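Local coordinates for hemolysin-related protein (PDB 6MLT) that is a secreted biofilm matrix protein of Vibrio cholerae that probably binds carbohydrate through a beta-prism lectin domain and is thought to contribute to biofilm adhesion, at residues 176-180 against 205-209; 320-326 against 385-390; 473-479 against 519-524. All coordinates share one frame. Numbering follows the deposited sequence.

Contact 1: 176-180 against 205-209; sequences LFSHD and YQNNG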
loop_
_atom_site.group_PDB
_atom_site.type_symbol
_atom_site.label_atom_id
_atom_site.label_comp_id
_atom_site.label_asym_id
_atom_site.label_seq_id
_atom_site.Cartn_x
_atom_site.Cartn_y
_atom_site.Cartn_z
ATOM N N LEU A 176 0.068 -24.101 -11.041
ATOM C CA LEU A 176 -1.224 -23.745 -11.627
ATOM C C LEU A 176 -1.094 -23.266 -13.067
ATOM O O LEU A 176 -1.869 -23.689 -13.929
ATOM C CB LEU A 176 -1.909 -22.657 -10.786
ATOM C CG LEU A 176 -2.298 -23.066 -9.364
ATOM C CD1 LEU A 176 -2.813 -21.862 -8.588
ATOM C CD2 LEU A 176 -3.349 -24.166 -9.387
ATOM N N PHE A 177 -0.152 -22.363 -13.336
ATOM C CA PHE A 177 0.180 -21.996 -14.703
ATOM C C PHE A 177 1.610 -21.487 -14.744
ATOM O O PHE A 177 2.131 -20.969 -13.752
ATOM C CB PHE A 177 -0.806 -20.965 -15.298
ATOM C CG PHE A 177 -0.683 -19.546 -14.763
ATOM C CD1 PHE A 177 -1.495 -19.104 -13.726
ATOM C CD2 PHE A 177 0.164 -18.628 -15.368
ATOM C CE1 PHE A 177 -1.422 -17.792 -13.266
ATOM C CE2 PHE A 177 0.240 -17.313 -14.916
ATOM C CZ PHE A 177 -0.554 -16.894 -13.865
ATOM N N SER A 178 2.237 -21.670 -15.906
ATOM C CA SER A 178 3.620 -21.302 -16.164
ATOM C C SER A 178 3.701 -19.972 -16.903
ATOM O O SER A 178 2.809 -19.617 -17.682
ATOM C CB SER A 178 4.319 -22.367 -17.015
ATOM O OG SER A 178 4.252 -23.655 -16.442
ATOM N N HIS A 179 4.799 -19.254 -16.678
ATOM C CA HIS A 179 5.127 -18.104 -17.511
ATOM C C HIS A 179 6.640 -17.972 -17.608
ATOM O O HIS A 179 7.394 -18.549 -16.814
ATOM C CB HIS A 179 4.477 -16.797 -16.997
ATOM C CG HIS A 179 4.818 -16.435 -15.582
ATOM N ND1 HIS A 179 6.076 -16.019 -15.196
ATOM C CD2 HIS A 179 4.052 -16.392 -14.466
ATOM C CE1 HIS A 179 6.073 -15.753 -13.901
ATOM N NE2 HIS A 179 4.856 -15.971 -13.433
ATOM N N ASP A 180 7.070 -17.231 -18.627
ATOM C CA ASP A 180 8.477 -16.920 -18.826
ATOM C C ASP A 180 9.050 -16.231 -17.592
ATOM O O ASP A 180 8.336 -15.600 -16.811
ATOM C CB ASP A 180 8.669 -16.004 -20.035
ATOM C CG ASP A 180 8.382 -16.696 -21.354
ATOM O OD1 ASP A 180 8.574 -17.926 -21.437
ATOM O OD2 ASP A 180 7.972 -16.005 -22.310
ATOM N N TYR A 205 -2.020 -11.213 -16.085
ATOM C CA TYR A 205 -2.764 -12.446 -16.279
ATOM C C TYR A 205 -3.940 -12.511 -15.314
ATOM O O TYR A 205 -3.850 -12.044 -14.175
ATOM C CB TYR A 205 -1.899 -13.690 -16.027
ATOM C CG TYR A 205 -0.554 -13.740 -16.710
ATOM C CD1 TYR A 205 0.582 -13.242 -16.086
ATOM C CD2 TYR A 205 -0.408 -14.345 -17.949
ATOM C CE1 TYR A 205 1.823 -13.313 -16.694
ATOM C CE2 TYR A 205 0.833 -14.425 -18.565
ATOM C CZ TYR A 205 1.940 -13.904 -17.934
ATOM O OH TYR A 205 3.170 -13.971 -18.544
ATOM N N GLN A 206 -5.033 -13.126 -15.762
ATOM C CA GLN A 206 -6.005 -13.647 -14.813
ATOM C C GLN A 206 -5.347 -14.743 -13.985
ATOM O O GLN A 206 -4.283 -15.265 -14.333
ATOM C CB GLN A 206 -7.247 -14.172 -15.535
ATOM C CG GLN A 206 -8.060 -13.075 -16.199
ATOM C CD GLN A 206 -9.371 -13.574 -16.781
ATOM O OE1 GLN A 206 -9.398 -14.527 -17.556
ATOM N NE2 GLN A 206 -10.467 -12.931 -16.404
ATOM N N ASN A 207 -5.976 -15.086 -12.859
ATOM C CA ASN A 207 -5.316 -16.024 -11.962
ATOM C C ASN A 207 -5.358 -17.463 -12.470
ATOM O O ASN A 207 -4.737 -18.331 -11.844
ATOM C CB ASN A 207 -5.899 -15.927 -10.544
ATOM C CG ASN A 207 -7.398 -16.127 -10.490
ATOM O OD1 ASN A 207 -7.984 -16.817 -11.320
ATOM N ND2 ASN A 207 -8.024 -15.537 -9.479
ATOM N N ASN A 208 -6.035 -17.742 -13.582
ATOM C CA ASN A 208 -5.864 -19.012 -14.277
ATOM C C ASN A 208 -4.787 -18.943 -15.358
ATOM O O ASN A 208 -4.537 -19.946 -16.033
ATOM C CB ASN A 208 -7.197 -19.466 -14.881
ATOM C CG ASN A 208 -7.680 -18.564 -16.004
ATOM O OD1 ASN A 208 -7.130 -17.487 -16.252
ATOM N ND2 ASN A 208 -8.726 -19.002 -16.682
ATOM N N GLY A 209 -4.133 -17.796 -15.517
ATOM C CA GLY A 209 -3.082 -17.624 -16.501
ATOM C C GLY A 209 -3.527 -17.024 -17.820
ATOM O O GLY A 209 -2.678 -16.786 -18.693
HETATM O O HOH W 1 -4.446 -22.507 -14.614
#
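This is an aromatic packing contact at the surface of the beta-propeller, between the last strand of one blade (174-178) and the turn joining strands 203-205 and 211-214 of the next. No direct hydrogen bond crosses it; Phe177 does most of the work. One face of its ring packs against the type I turn from Gln206 to Gly209, which is closed by the 2.8 Å hydrogen bond from Gly209 N to Gln206 O. Gly209 CA sits 3.3 Å from the centroid of the Phe177 ring and almost on its normal, a CH-pi contact, while Asn207 O approaches the ring edge, 3.6 Å from Phe177 CE1. A side chain at position 209 would collide with Phe177, and the positive phi of 95° also calls for glycine. Tyr205 extends the cluster: Phe177 CE2 lies over its ring face, 4.1 Å from Tyr205 CG, and Tyr205 OH reaches to 3.5 Å from His179 CB. A classic beta bulge places Leu176 and Phe177 both opposite Val168 on the adjacent strand. One water donates to Leu176 O and Asn208 O, 2.9 Å from each. Asn207 ND2 hydrogen-bonds to Gln195 OE1 of its own blade and to Ile154 O of the preceding blade. Between 176-180 and 205-209 themselves, ring and glycine packing plus one water bridge make the join; the direct polar link between the blades lies beside it, from Asn207 to Ile154.

Contact 2: 320-326 against 385-390; sequences IRSGAVV and VGSKDS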
loop_
_atom_site.group_PDB
_atom_site.type_symbol
_atom_site.label_atom_id
_atom_site.label_comp_id
_atom_site.label_asym_id
_atom_site.label_seq_id
_atom_site.Cartn_x
_atom_site.Cartn_y
_atom_site.Cartn_z
ATOM N N ILE A 320 -31.898 10.750 -1.668
ATOM C CA ILE A 320 -33.058 11.602 -1.423
ATOM C C ILE A 320 -34.316 10.836 -1.791
ATOM O O ILE A 320 -34.411 10.282 -2.892
ATOM C CB ILE A 320 -32.991 12.908 -2.231
ATOM C CG1 ILE A 320 -31.708 13.677 -1.896
ATOM C CG2 ILE A 320 -34.236 13.763 -1.956
ATOM C CD1 ILE A 320 -31.524 14.954 -2.726
ATOM N N ARG A 321 -35.289 10.817 -0.886
ATOM C CA ARG A 321 -36.617 10.317 -1.204
ATOM C C ARG A 321 -37.557 11.502 -1.330
ATOM O O ARG A 321 -37.577 12.388 -0.466
ATOM C CB ARG A 321 -37.124 9.315 -0.160
ATOM C CG ARG A 321 -36.764 7.860 -0.497
ATOM C CD ARG A 321 -37.507 6.843 0.378
ATOM N NE ARG A 321 -36.893 6.668 1.696
ATOM C CZ ARG A 321 -37.284 7.274 2.813
ATOM N NH1 ARG A 321 -38.302 8.119 2.806
ATOM N NH2 ARG A 321 -36.647 7.033 3.957
ATOM N N SER A 322 -38.313 11.534 -2.424
ATOM C CA SER A 322 -39.159 12.681 -2.703
ATOM C C SER A 322 -40.299 12.246 -3.606
ATOM O O SER A 322 -40.167 11.302 -4.384
ATOM C CB SER A 322 -38.358 13.806 -3.363
ATOM O OG SER A 322 -37.881 13.405 -4.638
ATOM N N GLY A 323 -41.423 12.945 -3.472
ATOM C CA GLY A 323 -42.541 12.795 -4.378
ATOM C C GLY A 323 -43.043 14.165 -4.773
ATOM O O GLY A 323 -42.386 14.872 -5.545
ATOM N N ALA A 324 -44.196 14.563 -4.230
ATOM C CA ALA A 324 -44.641 15.940 -4.378
ATOM C C ALA A 324 -43.701 16.902 -3.663
ATOM O O ALA A 324 -43.537 18.051 -4.095
ATOM C CB ALA A 324 -46.063 16.091 -3.838
ATOM N N VAL A 325 -43.085 16.459 -2.572
ATOM C CA VAL A 325 -42.204 17.285 -1.762
ATOM C C VAL A 325 -40.963 16.465 -1.418
ATOM O O VAL A 325 -40.825 15.310 -1.829
ATOM C CB VAL A 325 -42.901 17.815 -0.491
ATOM C CG1 VAL A 325 -44.107 18.677 -0.880
ATOM C CG2 VAL A 325 -43.323 16.672 0.439
ATOM N N VAL A 326 -40.036 17.086 -0.694
ATOM C CA VAL A 326 -38.790 16.433 -0.304
ATOM C C VAL A 326 -39.033 15.746 1.035
ATOM O O VAL A 326 -39.256 16.405 2.051
ATOM C CB VAL A 326 -37.631 17.435 -0.221
ATOM C CG1 VAL A 326 -36.363 16.742 0.232
ATOM C CG2 VAL A 326 -37.401 18.095 -1.568
ATOM N N VAL A 385 -35.762 17.299 -7.164
ATOM C CA VAL A 385 -36.498 16.448 -6.240
ATOM C C VAL A 385 -37.627 17.286 -5.655
ATOM O O VAL A 385 -37.434 18.465 -5.331
ATOM C CB VAL A 385 -35.591 15.883 -5.127
ATOM C CG1 VAL A 385 -34.585 14.895 -5.706
ATOM C CG2 VAL A 385 -34.866 17.011 -4.398
ATOM N N GLY A 386 -38.805 16.687 -5.544
ATOM C CA GLY A 386 -39.989 17.422 -5.160
ATOM C C GLY A 386 -40.525 18.222 -6.331
ATOM O O GLY A 386 -40.143 18.025 -7.492
ATOM N N SER A 387 -41.408 19.167 -6.010
ATOM C CA SER A 387 -42.089 19.931 -7.046
ATOM C C SER A 387 -42.520 21.290 -6.517
ATOM O O SER A 387 -43.131 21.381 -5.448
ATOM C CB SER A 387 -43.315 19.180 -7.563
ATOM O OG SER A 387 -43.998 19.967 -8.528
ATOM N N LYS A 388 -42.224 22.336 -7.293
ATOM C CA LYS A 388 -42.718 23.675 -6.984
ATOM C C LYS A 388 -44.236 23.735 -7.037
ATOM O O LYS A 388 -44.847 24.603 -6.398
ATOM C CB LYS A 388 -42.134 24.688 -7.970
ATOM C CG LYS A 388 -40.692 25.071 -7.706
ATOM C CD LYS A 388 -40.152 25.972 -8.814
ATOM C CE LYS A 388 -39.408 27.182 -8.258
ATOM N NZ LYS A 388 -40.323 28.324 -7.949
ATOM N N ASP A 389 -44.861 22.853 -7.821
ATOM C CA ASP A 389 -46.314 22.814 -7.935
ATOM C C ASP A 389 -47.001 22.319 -6.670
ATOM O O ASP A 389 -48.236 22.306 -6.623
ATOM C CB ASP A 389 -46.730 21.930 -9.115
ATOM C CG ASP A 389 -46.608 22.637 -10.454
ATOM O OD1 ASP A 389 -46.606 23.885 -10.478
ATOM O OD2 ASP A 389 -46.523 21.939 -11.487
ATOM N N SER A 390 -46.249 21.898 -5.659
ATOM C CA SER A 390 -46.836 21.500 -4.385
ATOM C C SER A 390 -47.128 22.678 -3.466
ATOM O O SER A 390 -47.624 22.470 -2.354
ATOM C CB SER A 390 -45.898 20.523 -3.669
ATOM O OG SER A 390 -45.709 19.375 -4.477
HETATM O O HOH W 2 -39.897 14.155 -6.525
#
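A glycine facing a turn is the striking feature: Gly386, at phi 78°, brings its CA to 4.1 Å from Val325 CA, so close that a CB would be tight against Val325 and Val326. Gly386 CA also makes a CA-H...O contact with Gly323 O at 3.5 Å. Just beyond, Ser390 OG donates a 2.6 Å hydrogen bond to Ala324 O, and the ST turn in which Asp389 N binds Ser387 OG shapes the chain leading there. A water accepts from Gly386 N, donates to Gly323 O and pairs with Ser322 OG. On the inner side, Val385 packs on Ile320 (CG1 to CG2, 3.9 Å) and Val326 (CG2 to CG2, 4.0 Å). A citrate, probably from the crystallisation liquor, binds Ala324 N and Val325 N, consistent with a pocket at this turn of the lectin domain. The contact joins two sheets of the beta-prism, its apolar part continuing into Met373 and Phe375 of strand 370-377 and Ile347 of strand 343-348.

Contact 3: 473-479 against 519-524; sequences SGKIGVS and TLWEYP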
loop_
_atom_site.group_PDB
_atom_site.type_symbol
_atom_site.label_atom_id
_atom_site.label_comp_id
_atom_site.label_asym_id
_atom_site.label_seq_id
_atom_site.Cartn_x
_atom_site.Cartn_y
_atom_site.Cartn_z
ATOM N N SER A 473 25.266 -1.509 -10.004
ATOM C CA SER A 473 24.045 -2.304 -10.101
ATOM C C SER A 473 22.939 -1.552 -10.827
ATOM O O SER A 473 22.390 -2.048 -11.817
ATOM C CB SER A 473 23.582 -2.718 -8.701
ATOM O OG SER A 473 22.183 -2.969 -8.635
ATOM N N GLY A 474 22.608 -0.357 -10.346
ATOM C CA GLY A 474 21.475 0.371 -10.877
ATOM C C GLY A 474 20.131 -0.200 -10.491
ATOM O O GLY A 474 19.118 0.195 -11.076
ATOM N N LYS A 475 20.085 -1.125 -9.530
ATOM C CA LYS A 475 18.832 -1.739 -9.109
ATOM C C LYS A 475 18.561 -1.608 -7.617
ATOM O O LYS A 475 17.541 -2.122 -7.144
ATOM C CB LYS A 475 18.814 -3.227 -9.493
ATOM C CG LYS A 475 18.989 -3.498 -10.989
ATOM C CD LYS A 475 18.795 -4.980 -11.314
ATOM C CE LYS A 475 19.037 -5.290 -12.784
ATOM N NZ LYS A 475 20.444 -5.027 -13.194
ATOM N N ILE A 476 19.427 -0.920 -6.867
ATOM C CA ILE A 476 19.345 -0.970 -5.413
ATOM C C ILE A 476 17.975 -0.492 -4.940
ATOM O O ILE A 476 17.344 0.384 -5.545
ATOM C CB ILE A 476 20.474 -0.148 -4.764
ATOM C CG1 ILE A 476 20.501 -0.347 -3.241
ATOM C CG2 ILE A 476 20.333 1.342 -5.096
ATOM C CD1 ILE A 476 20.829 -1.779 -2.796
ATOM N N GLY A 477 17.509 -1.089 -3.853
ATOM C CA GLY A 477 16.172 -0.832 -3.370
ATOM C C GLY A 477 16.090 0.333 -2.399
ATOM O O GLY A 477 17.094 0.883 -1.953
ATOM N N VAL A 478 14.847 0.692 -2.094
ATOM C CA VAL A 478 14.505 1.698 -1.101
ATOM C C VAL A 478 13.293 1.182 -0.339
ATOM O O VAL A 478 12.576 0.290 -0.798
ATOM C CB VAL A 478 14.186 3.066 -1.740
ATOM C CG1 VAL A 478 15.416 3.627 -2.443
ATOM C CG2 VAL A 478 13.026 2.939 -2.721
ATOM N N SER A 479 13.066 1.755 0.841
ATOM C CA SER A 479 11.841 1.513 1.592
ATOM C C SER A 479 11.452 2.811 2.285
ATOM O O SER A 479 12.128 3.834 2.152
ATOM C CB SER A 479 12.012 0.365 2.593
ATOM O OG SER A 479 12.897 0.732 3.631
ATOM N N THR A 519 25.658 -4.144 -3.847
ATOM C CA THR A 519 24.295 -3.753 -4.201
ATOM C C THR A 519 23.716 -4.643 -5.291
ATOM O O THR A 519 24.342 -4.905 -6.326
ATOM C CB THR A 519 24.176 -2.275 -4.618
ATOM O OG1 THR A 519 24.795 -2.055 -5.889
ATOM C CG2 THR A 519 24.796 -1.363 -3.562
ATOM N N LEU A 520 22.516 -5.147 -5.009
ATOM C CA LEU A 520 21.655 -5.748 -6.007
ATOM C C LEU A 520 20.365 -4.955 -5.963
ATOM O O LEU A 520 20.307 -3.828 -6.483
ATOM C CB LEU A 520 21.481 -7.245 -5.728
ATOM C CG LEU A 520 22.707 -8.117 -5.984
ATOM C CD1 LEU A 520 22.449 -9.507 -5.424
ATOM C CD2 LEU A 520 23.021 -8.172 -7.467
ATOM N N TRP A 521 19.317 -5.465 -5.305
ATOM C CA TRP A 521 18.082 -4.710 -5.133
ATOM C C TRP A 521 17.560 -4.805 -3.700
ATOM O O TRP A 521 16.357 -4.626 -3.474
ATOM C CB TRP A 521 17.021 -5.187 -6.143
ATOM C CG TRP A 521 16.973 -6.671 -6.275
ATOM C CD1 TRP A 521 16.186 -7.536 -5.570
ATOM C CD2 TRP A 521 17.764 -7.475 -7.157
ATOM N NE1 TRP A 521 16.437 -8.829 -5.964
ATOM C CE2 TRP A 521 17.408 -8.821 -6.927
ATOM C CE3 TRP A 521 18.744 -7.190 -8.112
ATOM C CZ2 TRP A 521 17.996 -9.875 -7.614
ATOM C CZ3 TRP A 521 19.327 -8.245 -8.800
ATOM C CH2 TRP A 521 18.947 -9.569 -8.547
ATOM N N GLU A 522 18.433 -5.063 -2.729
ATOM C CA GLU A 522 18.027 -5.128 -1.333
ATOM C C GLU A 522 17.646 -3.737 -0.829
ATOM O O GLU A 522 17.956 -2.722 -1.455
ATOM C CB GLU A 522 19.154 -5.722 -0.482
ATOM C CG GLU A 522 20.349 -4.787 -0.199
ATOM C CD GLU A 522 21.475 -4.823 -1.248
ATOM O OE1 GLU A 522 21.234 -5.168 -2.434
ATOM O OE2 GLU A 522 22.619 -4.469 -0.867
ATOM N N TYR A 523 16.961 -3.696 0.312
ATOM C CA TYR A 523 16.670 -2.432 0.970
ATOM C C TYR A 523 16.672 -2.650 2.476
ATOM O O TYR A 523 16.544 -3.786 2.947
ATOM C CB TYR A 523 15.325 -1.840 0.510
ATOM C CG TYR A 523 14.149 -2.798 0.549
ATOM C CD1 TYR A 523 13.582 -3.182 1.753
ATOM C CD2 TYR A 523 13.599 -3.307 -0.620
ATOM C CE1 TYR A 523 12.506 -4.069 1.800
ATOM C CE2 TYR A 523 12.508 -4.191 -0.585
ATOM C CZ TYR A 523 11.975 -4.560 0.635
ATOM O OH TYR A 523 10.900 -5.419 0.698
ATOM N N PRO A 524 16.827 -1.587 3.260
ATOM C CA PRO A 524 16.678 -1.718 4.712
ATOM C C PRO A 524 15.210 -1.843 5.085
ATOM O O PRO A 524 14.316 -1.407 4.354
ATOM C CB PRO A 524 17.279 -0.416 5.263
ATOM C CG PRO A 524 17.887 0.294 4.078
ATOM C CD PRO A 524 17.172 -0.215 2.871
#
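Three hydrogen bonds tie these two buried connections together along their length. Ser473 OG donates to Leu520 O (3.0 Å), Gly477 N to Glu522 O (2.9 Å) and Ser479 OG to Pro524 O (2.7 Å), so two of the three rely on serine hydroxyls reaching backbone carbonyls. Ser473 OG also accepts from Lys475 N at 2.9 Å, an ST turn, so the one hydroxyl both accepts within its own segment and donates across the contact. Weaker CA-H...O contacts fill the interval between the first two bonds: Ile476 CA lies 3.2 Å from Leu520 O, and Trp521 CA 3.3 Å from Lys475 O. The backbones come nearest here, with Ile476 CA 4.0 Å from Trp521 CA, and glycine is needed at 477, since a CB would clash with Trp521 O and Glu522 O. Van der Waals packing completes the contact. Ile476 CD1 touches Thr519 CB at 3.8 Å and Glu522 OE1 at 3.4 Å; that carboxylate folds back to accept from Leu520 N, while its OE2 binds Ser517. The aliphatic chain of Lys475 runs past the indole, CD to Trp521 CE3 3.9 Å, and Tyr523 CB packs 3.7 Å from both Gly477 C and Val478 N. These are approaches to the first strands of two successive propeller blades, 478-481 and 525-527. Trp521 meets Trp222 edge-to-face and also touches Tyr98 and Phe223, and Tyr523 OH bonds to Tyr576 and Trp573. Beyond them, Pro524 lies between Leu492 of strand 490-494 and Leu537 of strand 536-541.

From the N terminus, strand 13-19 is the outer edge of the last propeller blade, and the chain then builds blade after blade. Contact 1 closes the first of the loops considered here, joining two successive blades near the surface. After strand 277-279 the chain leaves the propeller for the beta-prism, where contact 2 closes a 58-residue loop between two sheets; its centre lies 54 Å from that of contact 1. The chain returns at strand 443-448, and contact 3 then links the approaches to the last two blades, the final one completed by strand 13-19. The three loops follow in series, neither nesting nor crossing, and contacts 2 and 3 lie on opposite sides of the chain's centre.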